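Local coordinates for protein 3-hydroxyisobutyrate dehydrogenase (Thermus thermophilus, PDB 2CVZ) that catalyses the NADP-dependent oxidation of 3-hydroxyisobutyrate, probably to methylmalonate semialdehyde, as a step of valine catabolism, at residues C[14-18]-C[38-43]; C[112-117]-C[128-134]; C[176-181]-C[274-280]; C[236-240]-C[253-257]. One frame throughout, in Å; residues are numbered along the deposited sequence.

Contact 1 of 4, residues C[14-18]-C[38-43]; sequences YPMAG and RHQEEF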
loop_
_atom_site.group_PDB
_atom_site.type_symbol
_atom_site.label_atom_id
_atom_site.label_comp_id
_atom_site.label_asym_id
_atom_site.label_seq_id
_atom_site.Cartn_x
_atom_site.Cartn_y
_atom_site.Cartn_z
ATOM N N TYR C 14 -8.901 -32.935 -14.820
ATOM C CA TYR C 14 -9.227 -33.681 -16.031
ATOM C C TYR C 14 -7.961 -34.090 -16.796
ATOM O O TYR C 14 -7.700 -35.281 -16.982
ATOM C CB TYR C 14 -10.157 -32.849 -16.924
ATOM C CG TYR C 14 -10.837 -33.641 -18.022
ATOM C CD1 TYR C 14 -11.987 -34.389 -17.765
ATOM C CD2 TYR C 14 -10.320 -33.650 -19.316
ATOM C CE1 TYR C 14 -12.608 -35.130 -18.781
ATOM C CE2 TYR C 14 -10.928 -34.381 -20.330
ATOM C CZ TYR C 14 -12.067 -35.117 -20.059
ATOM O OH TYR C 14 -12.655 -35.841 -21.071
ATOM N N PRO C 15 -7.151 -33.117 -17.250
ATOM C CA PRO C 15 -5.937 -33.508 -17.980
ATOM C C PRO C 15 -4.935 -34.283 -17.120
ATOM O O PRO C 15 -4.282 -35.207 -17.602
ATOM C CB PRO C 15 -5.384 -32.171 -18.480
ATOM C CG PRO C 15 -5.875 -31.189 -17.452
ATOM C CD PRO C 15 -7.289 -31.649 -17.211
HETATM N N MSE C 16 -4.819 -33.911 -15.848
HETATM C CA MSE C 16 -3.898 -34.599 -14.948
HETATM C C MSE C 16 -4.228 -36.081 -14.858
HETATM O O MSE C 16 -3.343 -36.936 -14.969
HETATM C CB MSE C 16 -3.956 -33.975 -13.553
HETATM C CG MSE C 16 -3.292 -32.621 -13.465
HETATM SE SE MSE C 16 -3.606 -31.791 -11.747
HETATM C CE MSE C 16 -2.469 -32.899 -10.660
ATOM N N ALA C 17 -5.506 -36.382 -14.653
ATOM C CA ALA C 17 -5.952 -37.763 -14.552
ATOM C C ALA C 17 -5.769 -38.452 -15.897
ATOM O O ALA C 17 -5.669 -39.675 -15.968
ATOM C CB ALA C 17 -7.415 -37.814 -14.127
ATOM N N GLY C 18 -5.736 -37.659 -16.964
ATOM C CA GLY C 18 -5.547 -38.222 -18.289
ATOM C C GLY C 18 -4.167 -38.845 -18.405
ATOM O O GLY C 18 -4.007 -39.933 -18.967
ATOM N N ARG C 38 -16.999 -38.957 -19.717
ATOM C CA ARG C 38 -16.277 -38.404 -20.850
ATOM C C ARG C 38 -14.787 -38.718 -20.752
ATOM O O ARG C 38 -14.120 -39.006 -21.736
ATOM C CB ARG C 38 -16.491 -36.890 -20.859
ATOM C CG ARG C 38 -15.610 -36.184 -21.889
ATOM C CD ARG C 38 -16.102 -34.764 -22.191
ATOM N NE ARG C 38 -14.968 -33.852 -22.368
ATOM C CZ ARG C 38 -14.850 -32.839 -21.490
ATOM N NH1 ARG C 38 -15.730 -32.698 -20.515
ATOM N NH2 ARG C 38 -13.833 -31.979 -21.608
ATOM N N HIS C 39 -14.261 -38.656 -19.532
ATOM C CA HIS C 39 -12.846 -38.918 -19.289
ATOM C C HIS C 39 -12.511 -40.370 -19.640
ATOM O O HIS C 39 -11.466 -40.653 -20.229
ATOM C CB HIS C 39 -12.513 -38.625 -17.818
ATOM C CG HIS C 39 -11.045 -38.532 -17.532
ATOM N ND1 HIS C 39 -10.249 -39.641 -17.340
ATOM C CD2 HIS C 39 -10.226 -37.459 -17.422
ATOM C CE1 HIS C 39 -9.004 -39.255 -17.123
ATOM N NE2 HIS C 39 -8.963 -37.934 -17.168
ATOM N N GLN C 40 -13.405 -41.283 -19.277
ATOM C CA GLN C 40 -13.209 -42.697 -19.573
ATOM C C GLN C 40 -13.129 -42.895 -21.082
ATOM O O GLN C 40 -12.285 -43.636 -21.575
ATOM C CB GLN C 40 -14.364 -43.525 -19.011
ATOM C CG GLN C 40 -14.311 -44.993 -19.408
ATOM C CD GLN C 40 -15.421 -45.810 -18.783
ATOM O OE1 GLN C 40 -15.664 -45.727 -17.579
ATOM N NE2 GLN C 40 -16.092 -46.618 -19.597
ATOM N N GLU C 41 -14.014 -42.221 -21.809
ATOM C CA GLU C 41 -14.043 -42.316 -23.265
ATOM C C GLU C 41 -12.819 -41.675 -23.909
ATOM O O GLU C 41 -12.336 -42.133 -24.946
ATOM C CB GLU C 41 -15.303 -41.638 -23.812
ATOM C CG GLU C 41 -16.604 -42.296 -23.400
ATOM C CD GLU C 41 -16.729 -43.715 -23.923
ATOM O OE1 GLU C 41 -16.530 -43.923 -25.140
ATOM O OE2 GLU C 41 -17.032 -44.620 -23.119
ATOM N N GLU C 42 -12.306 -40.621 -23.286
ATOM C CA GLU C 42 -11.165 -39.913 -23.840
ATOM C C GLU C 42 -9.788 -40.468 -23.483
ATOM O O GLU C 42 -8.871 -40.392 -24.297
ATOM C CB GLU C 42 -11.226 -38.435 -23.440
ATOM C CG GLU C 42 -10.260 -37.551 -24.222
ATOM C CD GLU C 42 -10.353 -36.083 -23.847
ATOM O OE1 GLU C 42 -11.443 -35.636 -23.434
ATOM O OE2 GLU C 42 -9.337 -35.370 -23.984
ATOM N N PHE C 43 -9.643 -41.038 -22.288
ATOM C CA PHE C 43 -8.341 -41.540 -21.852
ATOM C C PHE C 43 -8.207 -43.012 -21.475
ATOM O O PHE C 43 -7.094 -43.491 -21.262
ATOM C CB PHE C 43 -7.844 -40.711 -20.666
ATOM C CG PHE C 43 -7.713 -39.248 -20.957
ATOM C CD1 PHE C 43 -8.663 -38.347 -20.494
ATOM C CD2 PHE C 43 -6.627 -38.767 -21.680
ATOM C CE1 PHE C 43 -8.531 -36.985 -20.741
ATOM C CE2 PHE C 43 -6.486 -37.406 -21.933
ATOM C CZ PHE C 43 -7.441 -36.513 -21.461
#
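Tyr14 of helix 13-23 sits as a knob in a hole formed by Arg38, His39, Glu42 and Phe43 of helix 34-43. From its CB the chain turns so that CG stands anti to the backbone N (chi1 -165°), which carries the ring across to the second helix. Tyr14 CG and CD1 then meet His39, whose CD2 is 3.6 Å from Tyr14 CD1, and CE1 rests on the same carbon and on His39 CB. Along the other flank CD2 and CE2 reach Phe43, with Tyr14 CE2 3.6 Å from Phe43 CE1. CZ lies against the Arg38 guanidinium, which stacks on the face opposite His39, planes 24° apart, as an off-centre cation-pi contact. At the tip OH donates to Glu42 OE1 over 2.7 Å, arriving from above the carboxylate plane. The His39 edge points at the tyrosine face in a T-shaped pair, and His39 NE2 also donates to Tyr14 O at 2.9 Å, meeting a lone pair of that oxygen in the carbonyl plane. With ND1 bonded to Ser45 OG, the imidazole is fixed from both nitrogens. Replacing Tyr14 by an alanine would probably open a gap between His39 and Arg38 and leave Glu42 without its hydroxyl donor. Further along, Gly18 CA rests over the Phe43 ring, 3.6 Å from its centroid, where any side chain on the glycine would clash. These are two helices of a Rossmann-type nucleotide-binding domain, the first following strand 4-7 and a GxGxxG-like turn, with the Tyr14 side chain about 7 Å from the bound NADPH.

Contact 2 of 4, residues C[112-117]-C[128-134]; sequences LDAPVS and LTVMLGG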
loop_
_atom_site.group_PDB
_atom_site.type_symbol
_atom_site.label_atom_id
_atom_site.label_comp_id
_atom_site.label_asym_id
_atom_site.label_seq_id
_atom_site.Cartn_x
_atom_site.Cartn_y
_atom_site.Cartn_z
ATOM N N LEU C 112 -0.157 -36.609 1.621
ATOM C CA LEU C 112 0.962 -35.806 1.150
ATOM C C LEU C 112 0.379 -34.623 0.404
ATOM O O LEU C 112 -0.484 -34.807 -0.455
ATOM C CB LEU C 112 1.841 -36.604 0.185
ATOM C CG LEU C 112 2.606 -37.815 0.719
ATOM C CD1 LEU C 112 3.337 -38.494 -0.423
ATOM C CD2 LEU C 112 3.589 -37.369 1.786
ATOM N N ASP C 113 0.799 -33.406 0.738
ATOM C CA ASP C 113 0.285 -32.278 -0.019
ATOM C C ASP C 113 1.165 -32.190 -1.253
ATOM O O ASP C 113 2.392 -32.196 -1.160
ATOM C CB ASP C 113 0.293 -30.953 0.773
ATOM C CG ASP C 113 1.498 -30.785 1.681
ATOM O OD1 ASP C 113 1.996 -29.643 1.783
ATOM O OD2 ASP C 113 1.928 -31.766 2.319
ATOM N N ALA C 114 0.531 -32.150 -2.418
ATOM C CA ALA C 114 1.267 -32.090 -3.667
ATOM C C ALA C 114 0.683 -31.080 -4.645
ATOM O O ALA C 114 0.342 -31.424 -5.780
ATOM C CB ALA C 114 1.304 -33.478 -4.304
ATOM N N PRO C 115 0.551 -29.814 -4.216
ATOM C CA PRO C 115 0.005 -28.789 -5.112
ATOM C C PRO C 115 0.911 -28.640 -6.333
ATOM O O PRO C 115 2.083 -29.023 -6.297
ATOM C CB PRO C 115 -0.036 -27.539 -4.233
ATOM C CG PRO C 115 1.074 -27.771 -3.250
ATOM C CD PRO C 115 0.918 -29.237 -2.911
ATOM N N VAL C 116 0.381 -28.075 -7.412
ATOM C CA VAL C 116 1.169 -27.954 -8.630
ATOM C C VAL C 116 1.165 -26.572 -9.270
ATOM O O VAL C 116 0.388 -25.698 -8.898
ATOM C CB VAL C 116 0.665 -28.967 -9.683
ATOM C CG1 VAL C 116 0.778 -30.390 -9.138
ATOM C CG2 VAL C 116 -0.788 -28.665 -10.033
ATOM N N SER C 117 2.053 -26.390 -10.240
ATOM C CA SER C 117 2.136 -25.140 -10.976
ATOM C C SER C 117 2.437 -25.469 -12.429
ATOM O O SER C 117 3.168 -26.417 -12.716
ATOM C CB SER C 117 3.229 -24.238 -10.410
ATOM O OG SER C 117 3.185 -22.970 -11.046
ATOM N N LEU C 128 3.871 -30.466 -15.312
ATOM C CA LEU C 128 3.630 -29.719 -14.086
ATOM C C LEU C 128 4.766 -29.827 -13.079
ATOM O O LEU C 128 5.478 -30.836 -13.021
ATOM C CB LEU C 128 2.337 -30.199 -13.419
ATOM C CG LEU C 128 1.027 -29.934 -14.160
ATOM C CD1 LEU C 128 -0.108 -30.627 -13.422
ATOM C CD2 LEU C 128 0.776 -28.432 -14.257
ATOM N N THR C 129 4.932 -28.769 -12.290
ATOM C CA THR C 129 5.939 -28.743 -11.237
ATOM C C THR C 129 5.169 -29.106 -9.974
ATOM O O THR C 129 4.090 -28.571 -9.726
ATOM C CB THR C 129 6.552 -27.338 -11.072
ATOM O OG1 THR C 129 7.348 -27.026 -12.221
ATOM C CG2 THR C 129 7.425 -27.276 -9.829
ATOM N N VAL C 130 5.714 -30.024 -9.185
ATOM C CA VAL C 130 5.048 -30.454 -7.965
ATOM C C VAL C 130 5.900 -30.181 -6.734
ATOM O O VAL C 130 7.096 -30.453 -6.728
ATOM C CB VAL C 130 4.735 -31.972 -8.005
ATOM C CG1 VAL C 130 4.021 -32.395 -6.722
ATOM C CG2 VAL C 130 3.872 -32.297 -9.217
HETATM N N MSE C 131 5.271 -29.639 -5.696
HETATM C CA MSE C 131 5.955 -29.357 -4.438
HETATM C C MSE C 131 5.338 -30.273 -3.387
HETATM O O MSE C 131 4.204 -30.060 -2.950
HETATM C CB MSE C 131 5.795 -27.876 -4.058
HETATM C CG MSE C 131 4.388 -27.314 -4.219
HETATM SE SE MSE C 131 4.353 -25.598 -5.144
HETATM C CE MSE C 131 4.385 -26.256 -6.961
ATOM N N LEU C 132 6.085 -31.306 -3.002
ATOM C CA LEU C 132 5.611 -32.292 -2.032
ATOM C C LEU C 132 5.897 -31.970 -0.579
ATOM O O LEU C 132 6.967 -31.473 -0.234
ATOM C CB LEU C 132 6.211 -33.675 -2.320
ATOM C CG LEU C 132 5.835 -34.471 -3.570
ATOM C CD1 LEU C 132 4.342 -34.765 -3.575
ATOM C CD2 LEU C 132 6.240 -33.694 -4.798
ATOM N N GLY C 133 4.921 -32.285 0.264
ATOM C CA GLY C 133 5.048 -32.086 1.693
ATOM C C GLY C 133 4.666 -33.396 2.357
ATOM O O GLY C 133 3.572 -33.916 2.125
ATOM N N GLY C 134 5.567 -33.946 3.165
ATOM C CA GLY C 134 5.279 -35.200 3.836
ATOM C C GLY C 134 6.528 -36.012 4.129
ATOM O O GLY C 134 7.637 -35.520 3.929
#
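Asp113 and Gly133 form one antiparallel hydrogen-bonded pair, and Ser117 and Thr129 another, with a non-hydrogen-bonded pair, Val116 and Val130, next to the latter. At the first, Asp113 N donates to Gly133 O at 3.1 Å and Gly133 N returns a bond to Asp113 O at 2.9 Å. At the second, Thr129 N points almost straight at Ser117 O (3.0 Å, 179°). Between them the strand breaks at Ala114 and Pro115, and the link across is the weak bond from Met131 N to Pro115 O.

Side chains fill in on both faces. Val116 CG1 lies beside Val130 CG2 at 3.6 Å, the two valines pointing the same way, while Ala114 CB presses tightly on Leu132 CD1 (3.4 Å). Selenomethionine Met131 has CG wedged between its backbone N and carbonyl carbon (chi1 45°), which sets CG 3.5 Å from Pro115 CG; its bent chain then brings CE into van der Waals contact with Pro115 O. Asp113 OD2 accepts from Gly159 N and OD1 from His162 N, which anchors the carboxylate to the start of helix 160-188. Ser117 OG and Thr129 OG1 hydrogen-bond to Ser204 and Ala202 of the second subunit, and the Val116 side chain lies about 4 Å from the NADPH.

Strand 110-117 is also hydrogen-bonded to strand 85-88, and 128-133 to 149-156. The direction of the sheet reverses at this pair: strands 46-47 to 110-117 run parallel, while 128-133 runs the other way with 149-156 parallel to it. Helix 160-188 covers Pro115 and Met131.

Contact 3 of 4, residues C[176-181]-C[274-280]; sequences LWAAGE and VEALRLL
Glu181 OE2, next to the Trp177 indole on which Leu280 packs, takes two N-H groups: Trp177 NE1 at 2.7 Å, with the oxygen near the indole plane, and the backbone N of Leu252 of the second subunit. The first bond ties successive turns of helix 160-188 and holds the indole against rotation. CG of Trp177 is anti to the backbone N (chi1 -177°), which sends the ring toward helix 276-284. There Leu280 lies over its face, CG 4.2 Å from the centroid of the six-membered ring in a CH-pi contact, with Leu280 CD2 3.5 Å from Trp177 CZ2. Leu279 CD2 touches the indole edge at CH2. The two helix segments run nearly parallel, 26° apart at 9.7 Å, within the all-helical C-terminal domain. Their close point is Gly180, where a CB would strike both Leu277 and Leu280; Leu280 CD1 instead rests 3.6 Å from Gly180 C. On the flank, Leu176 CG meets Leu277 CD1 at 3.8 Å. A leucine in place of Trp177 would probably remove the flat surface on which Leu280 rests and leave Glu181 OE2 with one donor fewer. Tyr260 of helix 251-267 packs against Leu176 and Ala276.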
loop_
_atom_site.group_PDB
_atom_site.type_symbol
_atom_site.label_atom_id
_atom_site.label_comp_id
_atom_site.label_asym_id
_atom_site.label_seq_id
_atom_site.Cartn_x
_atom_site.Cartn_y
_atom_site.Cartn_z
ATOM N N LEU C 176 2.164 -10.069 -11.890
ATOM C CA LEU C 176 1.130 -9.805 -12.880
ATOM C C LEU C 176 0.461 -8.446 -12.714
ATOM O O LEU C 176 0.276 -7.716 -13.685
ATOM C CB LEU C 176 0.076 -10.914 -12.820
ATOM C CG LEU C 176 -1.172 -10.779 -13.698
ATOM C CD1 LEU C 176 -0.784 -10.728 -15.172
ATOM C CD2 LEU C 176 -2.087 -11.966 -13.436
ATOM N N TRP C 177 0.100 -8.105 -11.482
ATOM C CA TRP C 177 -0.562 -6.833 -11.228
ATOM C C TRP C 177 0.348 -5.632 -11.458
ATOM O O TRP C 177 -0.057 -4.661 -12.092
ATOM C CB TRP C 177 -1.122 -6.805 -9.803
ATOM C CG TRP C 177 -1.888 -5.551 -9.495
ATOM C CD1 TRP C 177 -1.376 -4.363 -9.056
ATOM C CD2 TRP C 177 -3.298 -5.352 -9.635
ATOM N NE1 TRP C 177 -2.378 -3.439 -8.913
ATOM C CE2 TRP C 177 -3.570 -4.018 -9.261
ATOM C CE3 TRP C 177 -4.361 -6.172 -10.042
ATOM C CZ2 TRP C 177 -4.861 -3.481 -9.281
ATOM C CZ3 TRP C 177 -5.648 -5.637 -10.061
ATOM C CH2 TRP C 177 -5.884 -4.303 -9.682
ATOM N N ALA C 178 1.577 -5.697 -10.952
ATOM C CA ALA C 178 2.517 -4.595 -11.123
ATOM C C ALA C 178 2.784 -4.356 -12.602
ATOM O O ALA C 178 2.871 -3.213 -13.052
ATOM C CB ALA C 178 3.826 -4.891 -10.393
ATOM N N ALA C 179 2.927 -5.439 -13.359
ATOM C CA ALA C 179 3.163 -5.314 -14.791
ATOM C C ALA C 179 1.967 -4.575 -15.390
ATOM O O ALA C 179 2.124 -3.722 -16.264
ATOM C CB ALA C 179 3.308 -6.685 -15.420
ATOM N N GLY C 180 0.775 -4.906 -14.900
ATOM C CA GLY C 180 -0.438 -4.263 -15.371
ATOM C C GLY C 180 -0.424 -2.769 -15.100
ATOM O O GLY C 180 -0.731 -1.967 -15.988
ATOM N N GLU C 181 -0.073 -2.382 -13.876
ATOM C CA GLU C 181 -0.013 -0.964 -13.526
ATOM C C GLU C 181 0.976 -0.259 -14.453
ATOM O O GLU C 181 0.690 0.809 -14.994
ATOM C CB GLU C 181 0.445 -0.770 -12.072
ATOM C CG GLU C 181 -0.497 -1.332 -10.999
ATOM C CD GLU C 181 -0.003 -1.044 -9.581
ATOM O OE1 GLU C 181 1.160 -0.612 -9.429
ATOM O OE2 GLU C 181 -0.772 -1.258 -8.615
ATOM N N VAL C 274 -6.191 -13.668 -14.935
ATOM C CA VAL C 274 -5.540 -12.617 -15.707
ATOM C C VAL C 274 -6.499 -11.470 -16.020
ATOM O O VAL C 274 -6.071 -10.353 -16.311
ATOM C CB VAL C 274 -4.947 -13.185 -17.015
ATOM C CG1 VAL C 274 -4.305 -12.072 -17.833
ATOM C CG2 VAL C 274 -3.912 -14.252 -16.679
ATOM N N GLU C 275 -7.799 -11.736 -15.950
ATOM C CA GLU C 275 -8.782 -10.690 -16.213
ATOM C C GLU C 275 -8.748 -9.623 -15.124
ATOM O O GLU C 275 -9.402 -8.585 -15.236
ATOM C CB GLU C 275 -10.187 -11.288 -16.331
ATOM C CG GLU C 275 -10.444 -11.915 -17.695
ATOM C CD GLU C 275 -11.873 -12.377 -17.874
ATOM O OE1 GLU C 275 -12.177 -13.533 -17.517
ATOM O OE2 GLU C 275 -12.693 -11.576 -18.369
ATOM N N ALA C 276 -7.980 -9.872 -14.069
ATOM C CA ALA C 276 -7.867 -8.892 -12.996
ATOM C C ALA C 276 -7.363 -7.584 -13.602
ATOM O O ALA C 276 -7.697 -6.498 -13.132
ATOM C CB ALA C 276 -6.901 -9.390 -11.914
ATOM N N LEU C 277 -6.568 -7.694 -14.665
ATOM C CA LEU C 277 -6.028 -6.515 -15.326
ATOM C C LEU C 277 -7.124 -5.687 -15.995
ATOM O O LEU C 277 -6.925 -4.511 -16.286
ATOM C CB LEU C 277 -4.953 -6.917 -16.347
ATOM C CG LEU C 277 -3.516 -6.934 -15.799
ATOM C CD1 LEU C 277 -3.438 -7.820 -14.576
ATOM C CD2 LEU C 277 -2.546 -7.412 -16.872
ATOM N N ARG C 278 -8.280 -6.301 -16.234
ATOM C CA ARG C 278 -9.395 -5.577 -16.841
ATOM C C ARG C 278 -9.808 -4.427 -15.927
ATOM O O ARG C 278 -10.290 -3.394 -16.392
ATOM C CB ARG C 278 -10.602 -6.496 -17.052
ATOM C CG ARG C 278 -10.542 -7.401 -18.274
ATOM C CD ARG C 278 -11.862 -8.156 -18.392
ATOM N NE ARG C 278 -11.930 -9.069 -19.530
ATOM C CZ ARG C 278 -12.054 -8.689 -20.797
ATOM N NH1 ARG C 278 -12.122 -7.403 -21.110
ATOM N NH2 ARG C 278 -12.127 -9.603 -21.754
ATOM N N LEU C 279 -9.627 -4.613 -14.622
ATOM C CA LEU C 279 -9.976 -3.576 -13.655
ATOM C C LEU C 279 -9.095 -2.353 -13.871
ATOM O O LEU C 279 -9.557 -1.212 -13.775
ATOM C CB LEU C 279 -9.810 -4.099 -12.225
ATOM C CG LEU C 279 -10.178 -3.126 -11.099
ATOM C CD1 LEU C 279 -11.591 -2.596 -11.314
ATOM C CD2 LEU C 279 -10.068 -3.837 -9.756
ATOM N N LEU C 280 -7.821 -2.592 -14.168
ATOM C CA LEU C 280 -6.882 -1.506 -14.415
ATOM C C LEU C 280 -7.233 -0.815 -15.729
ATOM O O LEU C 280 -7.102 0.404 -15.855
ATOM C CB LEU C 280 -5.447 -2.045 -14.469
ATOM C CG LEU C 280 -4.912 -2.601 -13.147
ATOM C CD1 LEU C 280 -3.559 -3.266 -13.367
ATOM C CD2 LEU C 280 -4.800 -1.464 -12.132
#

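Contact 4 of 4, residues C[236-240]-C[253-257]; sequences LGIAM and LRLAR
Met240, a selenomethionine, carries most of the apolar packing against Leu253, Arg254 and Arg257. Its chain bends at both chi2 (-54°) and chi3, folding CE back to lie 3.5 Å from Leu253 O, while SE sits 3.8 Å from Arg254 CA. Met240 CG meets the aliphatic part of Arg257, 3.7 Å from its CD, so the methylene part of the arginine serves as apolar packing. One turn earlier Leu236 CB touches Arg257 CG at 3.9 Å, and Leu236 CD1 rests beside Ala256 O.

The two helices, 229-243 and 251-267, follow each other in the chain and pack antiparallel at 146°, 9.7 Å between segment axes, as a helical hairpin of the C-terminal domain. Helix 160-188 packs against both arms, with Ala173 under Leu236 and Val174 under Leu253 and Ala256.

Polar links are few across the pair and strong around it. Arg254 NH1 makes a weak bond to Met240 O, 3.3 Å long and bent to 130°. The same guanidinium is held more firmly by salt bridges, NH2 to Asp244 and NE to Glu258 of the third subunit. Arg257 turns its charged end away from residues 236-240: NH1 forms a salt bridge with Glu261, one turn further on in its own helix, and NH2 donates to Lys247 O of the third subunit.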
loop_
_atom_site.group_PDB
_atom_site.type_symbol
_atom_site.label_atom_id
_atom_site.label_comp_id
_atom_site.label_asym_id
_atom_site.label_seq_id
_atom_site.Cartn_x
_atom_site.Cartn_y
_atom_site.Cartn_z
ATOM N N LEU C 236 -4.128 -16.408 -2.336
ATOM C CA LEU C 236 -3.533 -15.254 -1.671
ATOM C C LEU C 236 -3.939 -15.277 -0.199
ATOM O O LEU C 236 -3.169 -14.878 0.674
ATOM C CB LEU C 236 -3.992 -13.954 -2.344
ATOM C CG LEU C 236 -3.354 -13.688 -3.718
ATOM C CD1 LEU C 236 -4.074 -12.561 -4.444
ATOM C CD2 LEU C 236 -1.887 -13.350 -3.526
ATOM N N GLY C 237 -5.150 -15.761 0.068
ATOM C CA GLY C 237 -5.622 -15.851 1.438
ATOM C C GLY C 237 -4.750 -16.813 2.226
ATOM O O GLY C 237 -4.412 -16.565 3.384
ATOM N N ILE C 238 -4.381 -17.919 1.590
ATOM C CA ILE C 238 -3.531 -18.916 2.229
ATOM C C ILE C 238 -2.134 -18.330 2.420
ATOM O O ILE C 238 -1.475 -18.581 3.434
ATOM C CB ILE C 238 -3.440 -20.203 1.370
ATOM C CG1 ILE C 238 -4.832 -20.822 1.225
ATOM C CG2 ILE C 238 -2.481 -21.204 2.017
ATOM C CD1 ILE C 238 -4.885 -22.018 0.287
ATOM N N ALA C 239 -1.686 -17.543 1.446
ATOM C CA ALA C 239 -0.373 -16.916 1.531
ATOM C C ALA C 239 -0.313 -15.959 2.726
ATOM O O ALA C 239 0.723 -15.844 3.382
ATOM C CB ALA C 239 -0.064 -16.168 0.246
HETATM N N MSE C 240 -1.417 -15.270 3.003
HETATM C CA MSE C 240 -1.460 -14.347 4.135
HETATM C C MSE C 240 -1.290 -15.147 5.429
HETATM O O MSE C 240 -0.716 -14.663 6.404
HETATM C CB MSE C 240 -2.793 -13.587 4.169
HETATM C CG MSE C 240 -3.078 -12.728 2.932
HETATM SE SE MSE C 240 -1.664 -11.473 2.492
HETATM C CE MSE C 240 -0.765 -12.526 1.129
ATOM N N LEU C 253 3.152 -8.014 -0.393
ATOM C CA LEU C 253 2.301 -9.190 -0.467
ATOM C C LEU C 253 0.946 -8.962 0.203
ATOM O O LEU C 253 -0.076 -9.446 -0.280
ATOM C CB LEU C 253 3.009 -10.399 0.144
ATOM C CG LEU C 253 4.262 -10.863 -0.613
ATOM C CD1 LEU C 253 4.784 -12.149 0.020
ATOM C CD2 LEU C 253 3.931 -11.093 -2.086
ATOM N N ARG C 254 0.931 -8.221 1.308
ATOM C CA ARG C 254 -0.329 -7.942 1.992
ATOM C C ARG C 254 -1.247 -7.138 1.070
ATOM O O ARG C 254 -2.431 -7.443 0.942
ATOM C CB ARG C 254 -0.083 -7.147 3.278
ATOM C CG ARG C 254 0.643 -7.917 4.373
ATOM C CD ARG C 254 -0.228 -8.988 5.038
ATOM N NE ARG C 254 0.459 -9.571 6.192
ATOM C CZ ARG C 254 0.087 -10.678 6.827
ATOM N NH1 ARG C 254 -0.986 -11.361 6.440
ATOM N NH2 ARG C 254 0.797 -11.110 7.859
ATOM N N LEU C 255 -0.694 -6.108 0.433
ATOM C CA LEU C 255 -1.478 -5.270 -0.470
ATOM C C LEU C 255 -1.976 -6.057 -1.680
ATOM O O LEU C 255 -3.071 -5.806 -2.195
ATOM C CB LEU C 255 -0.646 -4.073 -0.940
ATOM C CG LEU C 255 -1.119 -2.695 -0.466
ATOM C CD1 LEU C 255 -2.473 -2.373 -1.093
ATOM C CD2 LEU C 255 -1.215 -2.676 1.060
ATOM N N ALA C 256 -1.169 -7.008 -2.135
ATOM C CA ALA C 256 -1.548 -7.828 -3.282
ATOM C C ALA C 256 -2.882 -8.532 -3.042
ATOM O O ALA C 256 -3.720 -8.600 -3.942
ATOM C CB ALA C 256 -0.458 -8.855 -3.573
ATOM N N ARG C 257 -3.089 -9.055 -1.836
ATOM C CA ARG C 257 -4.346 -9.743 -1.540
ATOM C C ARG C 257 -5.531 -8.786 -1.635
ATOM O O ARG C 257 -6.602 -9.159 -2.115
ATOM C CB ARG C 257 -4.334 -10.361 -0.139
ATOM C CG ARG C 257 -5.486 -11.357 0.096
ATOM C CD ARG C 257 -6.146 -11.178 1.464
ATOM N NE ARG C 257 -7.077 -10.052 1.485
ATOM C CZ ARG C 257 -8.307 -10.086 0.978
ATOM N NH1 ARG C 257 -8.772 -11.193 0.407
ATOM N NH2 ARG C 257 -9.072 -9.007 1.031
#

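How the contacts relate
Contacts 1 and 2 belong to the nucleotide-binding domain and touch, Met16 CG lying 3.8 Å from Leu128 CD1; contact 2 comes closer to the NADPH through Val116, about 4 Å from it, against about 7 Å for Tyr14 of contact 1. Contacts 3 and 4 lie in the helical domain, centres 16 Å apart and nearest atoms about 7 Å apart. Helix 160-188 connects the two halves: it packs on contact 2 through Lys165, on contact 4 through Ala173 and Val174, and supplies residues 176-181 to contact 3. Contacts 2, 3 and 4 all reach the second subunit, where Glu181 of contact 3 bonds to the Leu253 amide of that subunit's contact 4.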